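Local coordinates for protein ferredoxin (Rhodopseudomonas palustris, PDB 4LTU) that binds a single [2Fe-2S] cluster and probably carries electrons between redox partners, as other members of the adrenodoxin/putidaredoxin family do, at residues A38-G42 and N43-A47; A66-D69 and D70-G74; S23-F26 and A27-H31; Y52-D55 and L56-A59. All blocks are in the same frame, centred on the assembly; numbering follows the deposited sequence.

Contact 1: residues A38-G42 and N43-A47; sequences AECGG and NAVCA. With FES (Fe2/s2 (inorganic) cluster), chain C.
Three groups grip Cys-40 SG. It binds iron FE1 of the cluster at 2.2 Å. It also accepts two weak hydrogen bonds from the backbone, from Asn-43 N at 3.3 Å and from Val-45 N. Cys-46 SG is the second protein ligand of the same iron, also at 2.2 Å, and takes a weak hydrogen bond from Cys-40 N. Both cysteines turn SG in between the backbone N and the carbonyl carbon (chi1 83° and 77°), which brings both sulfurs to one metal. Such N-H...S bonds probably draw negative charge from the thiolates and so influence the cluster's potential.

Asn-43 ties the loop back on itself. Its ND2 gives a straight hydrogen bond to Cys-40 O at 2.6 Å, with the acceptor in the amide plane. Val-45 CG2 packs against Cys-40 CB at 3.4 Å, beside the thiolate. Ala-38 CB touches the bridging sulfide S2 at 3.5 Å. Gly-41 and Gly-42 both have positive phi, which lets the chain bend tightly round the cluster.

This is the cluster-binding loop of a [2Fe-2S] ferredoxin of the adrenodoxin/putidaredoxin family, built on the beta-grasp fold. Cys-49 and Cys-87 complete the cluster site. The loop follows helix 24-29 and leads into strand 50-53, while Ala-44 O receives a weak hydrogen bond from Asn-67 on helix 66-72.

Contact 2: residues A66-D69 and D70-G74; sequences ANED and DLLDG
Leu-71 crosses the side chain of Asn-67 at a slant, with CD1 3.9 Å from Asn-67 OD1. One residue further along, Glu-68 and Leu-72 lie side by side and point the same way. Leu-72 CD1 rests on the aliphatic part of the glutamate, 3.7 Å from Glu-68 CG. Glu-68 is extended beyond CG, with CG anti to its backbone N (chi1 179°). This runs the side chain out along Leu-72, with OE2 still near CD1.

Backbone bonds of helix 66-72 set these i to i+4 pairs. Leu-71 N meets Asn-67 O at 2.9 Å. Leu-72 N bonds to Glu-68 O at 2.9 Å, and Asp-70 N to Ala-66 O at 3.1 Å.

Partners further out hold the polar ends. Glu-68 OE2 forms a salt bridge with Arg-84 and accepts from Leu-85 N, while Asp-69 OD1 pairs with Arg-79. Asn-67 ND2 bonds weakly to Ala-44 O. The side chain of Leu-71 comes within about 5 Å of the cluster. With an alanine here, the helix is likely to lose its filling against Leu-85 and the cluster loop, and the Asn-67 amide its apolar neighbour.

The side toward strand 83-85 is mixed: Leu-71 and Leu-72 pack on Leu-85, while buried Glu-68 is matched by Arg-84. Asp-69, Asp-70 and Asp-73 make the more exposed part acidic. Asp-69 OD2 and Asp-73 OD2 stand 5.1 Å apart; this like-charge pair is probably eased by Arg-79, to which Asp-73 has a long, weak ion pair.

Contact 3: residues S23-F26 and A27-H31; sequences SAMF and AALNH
Ala-27 N bonds to Ser-23 O at 3.1 Å and starts the i to i+4 ladder of helix 24-29. Ala-28 N to Ala-24 O and Leu-29 N to Met-25 O continue it. This short helix of the ferredoxin fold lies on the beta sheet and has Ser-23 as its N-cap. Ser-23 OG accepts from Phe-26 N at 3.1 Å.

Ala-27 and Ala-28 face the sheet, where they meet Ile-4 and Phe-6 of strand 3-7. Met-25 touches the cluster. Its chain is bent at chi2 and chi3, and CG touches Leu-29 CD1 at 3.8 Å.

Phe-26 and Asn-30 pair away from the sheet. With CG anti to the backbone N (chi1 175°), the Phe-26 ring lies beside its own carbonyl, within reach of Asn-30; ND2 sits over the ring centre, 3.2 Å above the plane. Ring and amide planes are 42° apart. Phe-26 O accepts twice, from Asn-30 N at 3.0 Å and from Asn-30 ND2 at 3.1 Å. The second donor lies above the carbonyl plane.

At the C-terminal end the His-31 ring turns back on the helix. ND1 donates to Ala-27 O at 2.6 Å, within the ring plane and on a carbonyl lone pair.

Contact 4: residues Y52-D55 and L56-A59; sequences YVDD and LWLA
Asp-54 O accepts two backbone hydrogen bonds. Trp-57 N reaches it at 2.7 Å from above the carbonyl plane. Leu-58 N lies at 3.2 Å, close to the carbonyl direction. One oxygen thus ties down the start of the 56-59 bend, which has helical backbone angles without the regular bonds.

Apolar contacts lie beside this pair. Val-53 and Leu-58 meet at about a right angle, with Leu-58 CD1 3.8 Å from Val-53 CB. Val-53 CG1 is anti to the backbone N (chi1 -175°), which sets this methyl against the backbone of the turn, 3.6 Å from Leu-58 N. The same methyl touches Trp-57 CB at 3.9 Å. Here strand 50-53 of the ferredoxin sheet ends, and the chain turns into the loop that leads to helix 66-72. Val-53 also packs on Leu-100 of the neighbouring strand 99-101.

The indole is met at its edge, near the ring plane: Trp-57 CD1 is 4.0 Å from Asp-54 CB. Lys-60 makes a cation-pi contact with the same indole.

The charged contact is that of Asp-54, whose OD1 forms a salt bridge with Arg-101. The side chains of Asp-54 and Leu-56 lie side by side, with OD2 4.2 Å from Leu-56 CD1.

How the contacts relate
Contacts 1, 2 and 3 gather round the cluster and are partly buried, whereas contact 4 lies at the surface, with the Val-53 side chain about 13 Å from the cluster. Contact 1 is metal and sulfur chemistry in an irregular loop. Contacts 2 and 3 each lie within one short helix. Their centres are about 21 Å apart, and each touches contact 1. Leu-71 CD1 meets Ala-44 O at 3.3 Å, and Met-25 SD meets Ala-38 CB at 3.5 Å. Contact 3 is the more buried helix, with alanines against the sheet. Contact 2 is more acidic and relies on arginines outside it. Each contact holds its own element; contact 4 is the one on a strand end.

Contact 1: residues A38-G42 and N43-A47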
loop_
_atom_site.group_PDB
_atom_site.type_symbol
_atom_site.label_atom_id
_atom_site.label_comp_id
_atom_site.label_asym_id
_atom_site.label_seq_id
_atom_site.Cartn_x
_atom_site.Cartn_y
_atom_site.Cartn_z
ATOM N N ALA A 38 -6.460 3.170 -7.248
ATOM C CA ALA A 38 -7.531 2.878 -6.298
ATOM C C ALA A 38 -8.950 3.094 -6.871
ATOM O O ALA A 38 -9.718 3.913 -6.369
ATOM C CB ALA A 38 -7.325 3.721 -5.039
ATOM N N GLU A 39 -9.305 2.331 -7.900
ATOM C CA GLU A 39 -10.584 2.533 -8.636
ATOM C C GLU A 39 -11.793 2.567 -7.697
ATOM O O GLU A 39 -12.693 3.424 -7.854
ATOM C CB GLU A 39 -10.760 1.459 -9.728
ATOM C CG GLU A 39 -12.096 1.496 -10.564
ATOM C CD GLU A 39 -13.283 0.779 -9.866
ATOM O OE1 GLU A 39 -13.103 -0.376 -9.394
ATOM O OE2 GLU A 39 -14.394 1.382 -9.777
ATOM N N CYS A 40 -11.793 1.662 -6.712
ATOM C CA CYS A 40 -12.959 1.428 -5.843
ATOM C C CYS A 40 -13.010 2.306 -4.605
ATOM O O CYS A 40 -13.995 2.303 -3.865
ATOM C CB CYS A 40 -13.048 -0.045 -5.464
ATOM S SG CYS A 40 -12.033 -0.589 -4.089
ATOM N N GLY A 41 -11.945 3.050 -4.366
ATOM C CA GLY A 41 -11.985 4.109 -3.368
ATOM C C GLY A 41 -11.787 3.654 -1.947
ATOM O O GLY A 41 -12.310 4.288 -1.027
ATOM N N GLY A 42 -10.982 2.605 -1.773
ATOM C CA GLY A 42 -10.726 1.990 -0.454
ATOM C C GLY A 42 -11.768 0.986 0.006
ATOM O O GLY A 42 -11.945 0.768 1.208
ATOM N N ASN A 43 -12.457 0.365 -0.948
ATOM C CA ASN A 43 -13.601 -0.474 -0.639
ATOM C C ASN A 43 -13.351 -1.984 -0.884
ATOM O O ASN A 43 -14.288 -2.783 -1.002
ATOM C CB ASN A 43 -14.856 0.063 -1.360
ATOM C CG ASN A 43 -15.341 1.414 -0.776
ATOM O OD1 ASN A 43 -15.930 1.464 0.314
ATOM N ND2 ASN A 43 -15.100 2.500 -1.506
ATOM N N ALA A 44 -12.071 -2.356 -0.918
ATOM C CA ALA A 44 -11.626 -3.752 -0.998
ATOM C C ALA A 44 -12.325 -4.613 -2.052
ATOM O O ALA A 44 -12.801 -5.701 -1.743
ATOM C CB ALA A 44 -11.695 -4.418 0.400
ATOM N N VAL A 45 -12.373 -4.111 -3.289
ATOM C CA VAL A 45 -13.038 -4.788 -4.413
ATOM C C VAL A 45 -12.315 -4.572 -5.738
ATOM O O VAL A 45 -12.858 -4.878 -6.788
ATOM C CB VAL A 45 -14.559 -4.395 -4.605
ATOM C CG1 VAL A 45 -15.445 -5.118 -3.612
ATOM C CG2 VAL A 45 -14.813 -2.855 -4.570
ATOM N N CYS A 46 -11.105 -4.023 -5.690
ATOM C CA CYS A 46 -10.281 -3.870 -6.890
ATOM C C CYS A 46 -8.818 -4.264 -6.604
ATOM O O CYS A 46 -8.462 -4.610 -5.484
ATOM C CB CYS A 46 -10.390 -2.445 -7.451
ATOM S SG CYS A 46 -9.446 -1.188 -6.577
ATOM N N ALA A 47 -7.966 -4.238 -7.611
ATOM C CA ALA A 47 -6.572 -4.572 -7.343
ATOM C C ALA A 47 -5.626 -3.418 -7.657
ATOM O O ALA A 47 -4.448 -3.660 -7.892
ATOM C CB ALA A 47 -6.184 -5.857 -8.088
HETATM FE FE1 FES C . -9.912 -0.875 -4.401
HETATM FE FE2 FES C . -7.773 -0.804 -2.378
HETATM S S1 FES C . -9.026 -2.426 -3.179
HETATM S S2 FES C . -8.600 0.738 -3.657
#

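Contact 2: residues A66-D69 and D70-G74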
loop_
_atom_site.group_PDB
_atom_site.type_symbol
_atom_site.label_atom_id
_atom_site.label_comp_id
_atom_site.label_asym_id
_atom_site.label_seq_id
_atom_site.Cartn_x
_atom_site.Cartn_y
_atom_site.Cartn_z
ATOM N N ALA A 66 -8.601 -13.607 3.339
ATOM C CA ALA A 66 -8.977 -14.425 2.203
ATOM C C ALA A 66 -9.377 -13.553 1.012
ATOM O O ALA A 66 -8.968 -13.817 -0.131
ATOM C CB ALA A 66 -10.085 -15.351 2.587
ATOM N N ASN A 67 -10.162 -12.515 1.294
ATOM C CA ASN A 67 -10.590 -11.540 0.274
ATOM C C ASN A 67 -9.418 -10.777 -0.382
ATOM O O ASN A 67 -9.248 -10.810 -1.606
ATOM C CB ASN A 67 -11.618 -10.566 0.872
ATOM C CG ASN A 67 -12.040 -9.488 -0.111
ATOM O OD1 ASN A 67 -12.382 -9.783 -1.253
ATOM N ND2 ASN A 67 -12.033 -8.235 0.332
ATOM N N GLU A 68 -8.586 -10.122 0.424
ATOM C CA GLU A 68 -7.410 -9.442 -0.127
ATOM C C GLU A 68 -6.534 -10.397 -0.913
ATOM O O GLU A 68 -5.971 -9.997 -1.952
ATOM C CB GLU A 68 -6.563 -8.806 0.963
ATOM C CG GLU A 68 -5.307 -8.099 0.416
ATOM C CD GLU A 68 -4.584 -7.292 1.471
ATOM O OE1 GLU A 68 -5.125 -7.121 2.586
ATOM O OE2 GLU A 68 -3.461 -6.848 1.197
ATOM N N ASP A 69 -6.398 -11.632 -0.428
ATOM C CA ASP A 69 -5.576 -12.639 -1.134
ATOM C C ASP A 69 -6.073 -12.979 -2.536
ATOM O O ASP A 69 -5.285 -13.110 -3.472
ATOM C CB ASP A 69 -5.444 -13.930 -0.335
ATOM C CG ASP A 69 -4.541 -14.935 -1.003
ATOM O OD1 ASP A 69 -3.302 -14.664 -1.065
ATOM O OD2 ASP A 69 -5.068 -16.002 -1.453
ATOM N N ASP A 70 -7.380 -13.135 -2.698
ATOM C CA ASP A 70 -7.891 -13.367 -4.052
ATOM C C ASP A 70 -7.879 -12.107 -4.912
ATOM O O ASP A 70 -7.603 -12.177 -6.110
ATOM C CB ASP A 70 -9.262 -14.002 -4.054
ATOM C CG ASP A 70 -9.714 -14.369 -5.453
ATOM O OD1 ASP A 70 -9.111 -15.302 -6.060
ATOM O OD2 ASP A 70 -10.658 -13.704 -5.947
ATOM N N LEU A 71 -8.174 -10.956 -4.315
ATOM C CA LEU A 71 -7.962 -9.695 -5.037
ATOM C C LEU A 71 -6.533 -9.584 -5.581
ATOM O O LEU A 71 -6.314 -9.181 -6.718
ATOM C CB LEU A 71 -8.303 -8.484 -4.157
ATOM C CG LEU A 71 -9.815 -8.243 -4.028
ATOM C CD1 LEU A 71 -10.086 -7.147 -3.017
ATOM C CD2 LEU A 71 -10.480 -7.955 -5.424
ATOM N N LEU A 72 -5.563 -9.974 -4.777
ATOM C CA LEU A 72 -4.172 -9.778 -5.171
ATOM C C LEU A 72 -3.706 -10.557 -6.400
ATOM O O LEU A 72 -2.749 -10.128 -7.061
ATOM C CB LEU A 72 -3.226 -10.002 -3.993
ATOM C CG LEU A 72 -3.244 -8.847 -2.993
ATOM C CD1 LEU A 72 -2.462 -9.238 -1.745
ATOM C CD2 LEU A 72 -2.723 -7.531 -3.648
ATOM N N ASP A 73 -4.355 -11.664 -6.755
ATOM C CA ASP A 73 -3.886 -12.302 -7.973
ATOM C C ASP A 73 -4.499 -11.811 -9.285
ATOM O O ASP A 73 -4.224 -12.369 -10.348
ATOM C CB ASP A 73 -3.746 -13.843 -7.870
ATOM C CG ASP A 73 -4.971 -14.508 -7.367
ATOM O OD1 ASP A 73 -6.050 -14.148 -7.861
ATOM O OD2 ASP A 73 -4.856 -15.379 -6.474
ATOM N N GLY A 74 -5.261 -10.713 -9.183
ATOM C CA GLY A 74 -5.777 -9.989 -10.330
ATOM C C GLY A 74 -5.108 -8.636 -10.541
ATOM O O GLY A 74 -5.636 -7.780 -11.270
#

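Contact 3: residues S23-F26 and A27-H31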
loop_
_atom_site.group_PDB
_atom_site.type_symbol
_atom_site.label_atom_id
_atom_site.label_comp_id
_atom_site.label_asym_id
_atom_site.label_seq_id
_atom_site.Cartn_x
_atom_site.Cartn_y
_atom_site.Cartn_z
ATOM N N SER A 23 -5.733 4.448 6.176
ATOM C CA SER A 23 -5.115 3.466 5.335
ATOM C C SER A 23 -3.910 4.149 4.655
ATOM O O SER A 23 -3.830 5.376 4.616
ATOM C CB SER A 23 -6.122 2.954 4.324
ATOM O OG SER A 23 -6.383 3.958 3.375
ATOM N N ALA A 24 -2.999 3.339 4.127
ATOM C CA ALA A 24 -1.822 3.794 3.381
ATOM C C ALA A 24 -2.221 4.479 2.084
ATOM O O ALA A 24 -1.521 5.369 1.600
ATOM C CB ALA A 24 -0.875 2.603 3.097
ATOM N N MET A 25 -3.343 4.055 1.528
ATOM C CA MET A 25 -3.880 4.620 0.307
ATOM C C MET A 25 -4.395 6.053 0.557
ATOM O O MET A 25 -4.126 6.989 -0.223
ATOM C CB MET A 25 -5.013 3.727 -0.230
ATOM C CG MET A 25 -5.667 4.278 -1.511
ATOM S SD MET A 25 -7.431 3.910 -1.562
ATOM C CE MET A 25 -8.003 4.895 -0.188
ATOM N N PHE A 26 -5.150 6.194 1.639
ATOM C CA PHE A 26 -5.707 7.459 2.015
ATOM C C PHE A 26 -4.529 8.430 2.197
ATOM O O PHE A 26 -4.482 9.497 1.568
ATOM C CB PHE A 26 -6.530 7.296 3.303
ATOM C CG PHE A 26 -7.061 8.594 3.854
ATOM C CD1 PHE A 26 -8.343 9.042 3.512
ATOM C CD2 PHE A 26 -6.276 9.374 4.719
ATOM C CE1 PHE A 26 -8.836 10.246 4.014
ATOM C CE2 PHE A 26 -6.752 10.568 5.224
ATOM C CZ PHE A 26 -8.043 11.014 4.870
ATOM N N ALA A 27 -3.575 8.026 3.032
ATOM C CA ALA A 27 -2.358 8.787 3.259
ATOM C C ALA A 27 -1.670 9.205 1.961
ATOM O O ALA A 27 -1.347 10.361 1.796
ATOM C CB ALA A 27 -1.384 7.994 4.162
ATOM N N ALA A 28 -1.440 8.258 1.060
ATOM C CA ALA A 28 -0.916 8.552 -0.281
ATOM C C ALA A 28 -1.685 9.654 -1.041
ATOM O O ALA A 28 -1.103 10.653 -1.503
ATOM C CB ALA A 28 -0.900 7.286 -1.108
ATOM N N LEU A 29 -2.997 9.465 -1.159
ATOM C CA LEU A 29 -3.831 10.282 -2.043
ATOM C C LEU A 29 -3.995 11.691 -1.534
ATOM O O LEU A 29 -4.227 12.611 -2.300
ATOM C CB LEU A 29 -5.203 9.632 -2.206
ATOM C CG LEU A 29 -5.163 8.288 -2.924
ATOM C CD1 LEU A 29 -6.560 7.706 -2.874
ATOM C CD2 LEU A 29 -4.702 8.508 -4.358
ATOM N N ASN A 30 -3.863 11.835 -0.220
ATOM C CA ASN A 30 -4.060 13.095 0.459
ATOM C C ASN A 30 -2.755 13.902 0.628
ATOM O O ASN A 30 -2.743 15.013 1.173
ATOM C CB ASN A 30 -4.801 12.812 1.765
ATOM C CG ASN A 30 -6.309 12.668 1.532
ATOM O OD1 ASN A 30 -6.968 13.647 1.214
ATOM N ND2 ASN A 30 -6.840 11.452 1.625
ATOM N N HIS A 31 -1.656 13.332 0.132
ATOM C CA HIS A 31 -0.379 14.005 0.159
ATOM C C HIS A 31 0.335 13.738 -1.151
ATOM O O HIS A 31 1.481 13.328 -1.131
ATOM C CB HIS A 31 0.503 13.505 1.330
ATOM C CG HIS A 31 -0.141 13.583 2.672
ATOM N ND1 HIS A 31 -1.020 12.621 3.129
ATOM C CD2 HIS A 31 -0.030 14.498 3.667
ATOM C CE1 HIS A 31 -1.415 12.936 4.355
ATOM N NE2 HIS A 31 -0.832 14.070 4.703
#

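Contact 4: residues Y52-D55 and L56-A59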
loop_
_atom_site.group_PDB
_atom_site.type_symbol
_atom_site.label_atom_id
_atom_site.label_comp_id
_atom_site.label_asym_id
_atom_site.label_seq_id
_atom_site.Cartn_x
_atom_site.Cartn_y
_atom_site.Cartn_z
ATOM N N TYR A 52 4.088 -3.030 -2.672
ATOM C CA TYR A 52 5.001 -3.996 -2.039
ATOM C C TYR A 52 5.516 -3.450 -0.710
ATOM O O TYR A 52 6.157 -2.404 -0.643
ATOM C CB TYR A 52 6.176 -4.378 -2.946
ATOM C CG TYR A 52 5.891 -4.497 -4.460
ATOM C CD1 TYR A 52 4.945 -5.392 -4.957
ATOM C CD2 TYR A 52 6.637 -3.755 -5.382
ATOM C CE1 TYR A 52 4.699 -5.516 -6.340
ATOM C CE2 TYR A 52 6.418 -3.874 -6.766
ATOM C CZ TYR A 52 5.447 -4.766 -7.234
ATOM O OH TYR A 52 5.234 -4.877 -8.600
ATOM N N VAL A 53 5.198 -4.153 0.363
ATOM C CA VAL A 53 5.708 -3.821 1.668
ATOM C C VAL A 53 7.201 -4.197 1.712
ATOM O O VAL A 53 7.625 -5.215 1.116
ATOM C CB VAL A 53 4.936 -4.580 2.736
ATOM C CG1 VAL A 53 5.381 -4.157 4.114
ATOM C CG2 VAL A 53 3.423 -4.324 2.556
ATOM N N ASP A 54 8.000 -3.362 2.372
ATOM C CA ASP A 54 9.406 -3.675 2.521
ATOM C C ASP A 54 9.579 -4.995 3.260
ATOM O O ASP A 54 8.954 -5.225 4.309
ATOM C CB ASP A 54 10.162 -2.570 3.257
ATOM C CG ASP A 54 11.640 -2.593 2.937
ATOM O OD1 ASP A 54 11.972 -2.743 1.736
ATOM O OD2 ASP A 54 12.468 -2.470 3.877
ATOM N N ASP A 55 10.441 -5.840 2.690
ATOM C CA ASP A 55 10.845 -7.133 3.253
ATOM C C ASP A 55 10.878 -7.176 4.790
ATOM O O ASP A 55 10.427 -8.143 5.393
ATOM C CB ASP A 55 12.215 -7.530 2.664
ATOM C CG ASP A 55 12.672 -8.933 3.106
ATOM O OD1 ASP A 55 11.801 -9.836 3.245
ATOM O OD2 ASP A 55 13.904 -9.119 3.307
ATOM N N LEU A 56 11.393 -6.116 5.407
ATOM C CA LEU A 56 11.546 -6.033 6.850
ATOM C C LEU A 56 10.314 -5.583 7.621
ATOM O O LEU A 56 10.243 -5.794 8.841
ATOM C CB LEU A 56 12.758 -5.151 7.212
ATOM C CG LEU A 56 14.097 -5.549 6.578
ATOM C CD1 LEU A 56 15.032 -4.359 6.580
ATOM C CD2 LEU A 56 14.773 -6.815 7.222
ATOM N N TRP A 57 9.344 -4.975 6.930
ATOM C CA TRP A 57 8.118 -4.466 7.584
ATOM C C TRP A 57 6.914 -5.409 7.446
ATOM O O TRP A 57 5.946 -5.277 8.188
ATOM C CB TRP A 57 7.737 -3.053 7.078
ATOM C CG TRP A 57 8.590 -1.924 7.605
ATOM C CD1 TRP A 57 9.705 -1.405 7.018
ATOM C CD2 TRP A 57 8.396 -1.181 8.819
ATOM N NE1 TRP A 57 10.227 -0.386 7.795
ATOM C CE2 TRP A 57 9.441 -0.231 8.905
ATOM C CE3 TRP A 57 7.450 -1.238 9.853
ATOM C CZ2 TRP A 57 9.557 0.675 9.978
ATOM C CZ3 TRP A 57 7.571 -0.339 10.923
ATOM C CH2 TRP A 57 8.613 0.606 10.970
ATOM N N LEU A 58 6.949 -6.339 6.494
ATOM C CA LEU A 58 5.834 -7.273 6.328
ATOM C C LEU A 58 5.382 -7.868 7.664
ATOM O O LEU A 58 4.193 -7.827 7.985
ATOM C CB LEU A 58 6.158 -8.380 5.330
ATOM C CG LEU A 58 4.908 -9.047 4.705
ATOM C CD1 LEU A 58 4.110 -8.108 3.832
ATOM C CD2 LEU A 58 5.240 -10.347 3.912
ATOM N N ALA A 59 6.330 -8.396 8.439
ATOM C CA ALA A 59 6.025 -9.089 9.709
ATOM C C ALA A 59 5.191 -8.269 10.703
ATOM O O ALA A 59 4.464 -8.848 11.496
ATOM C CB ALA A 59 7.328 -9.601 10.400
#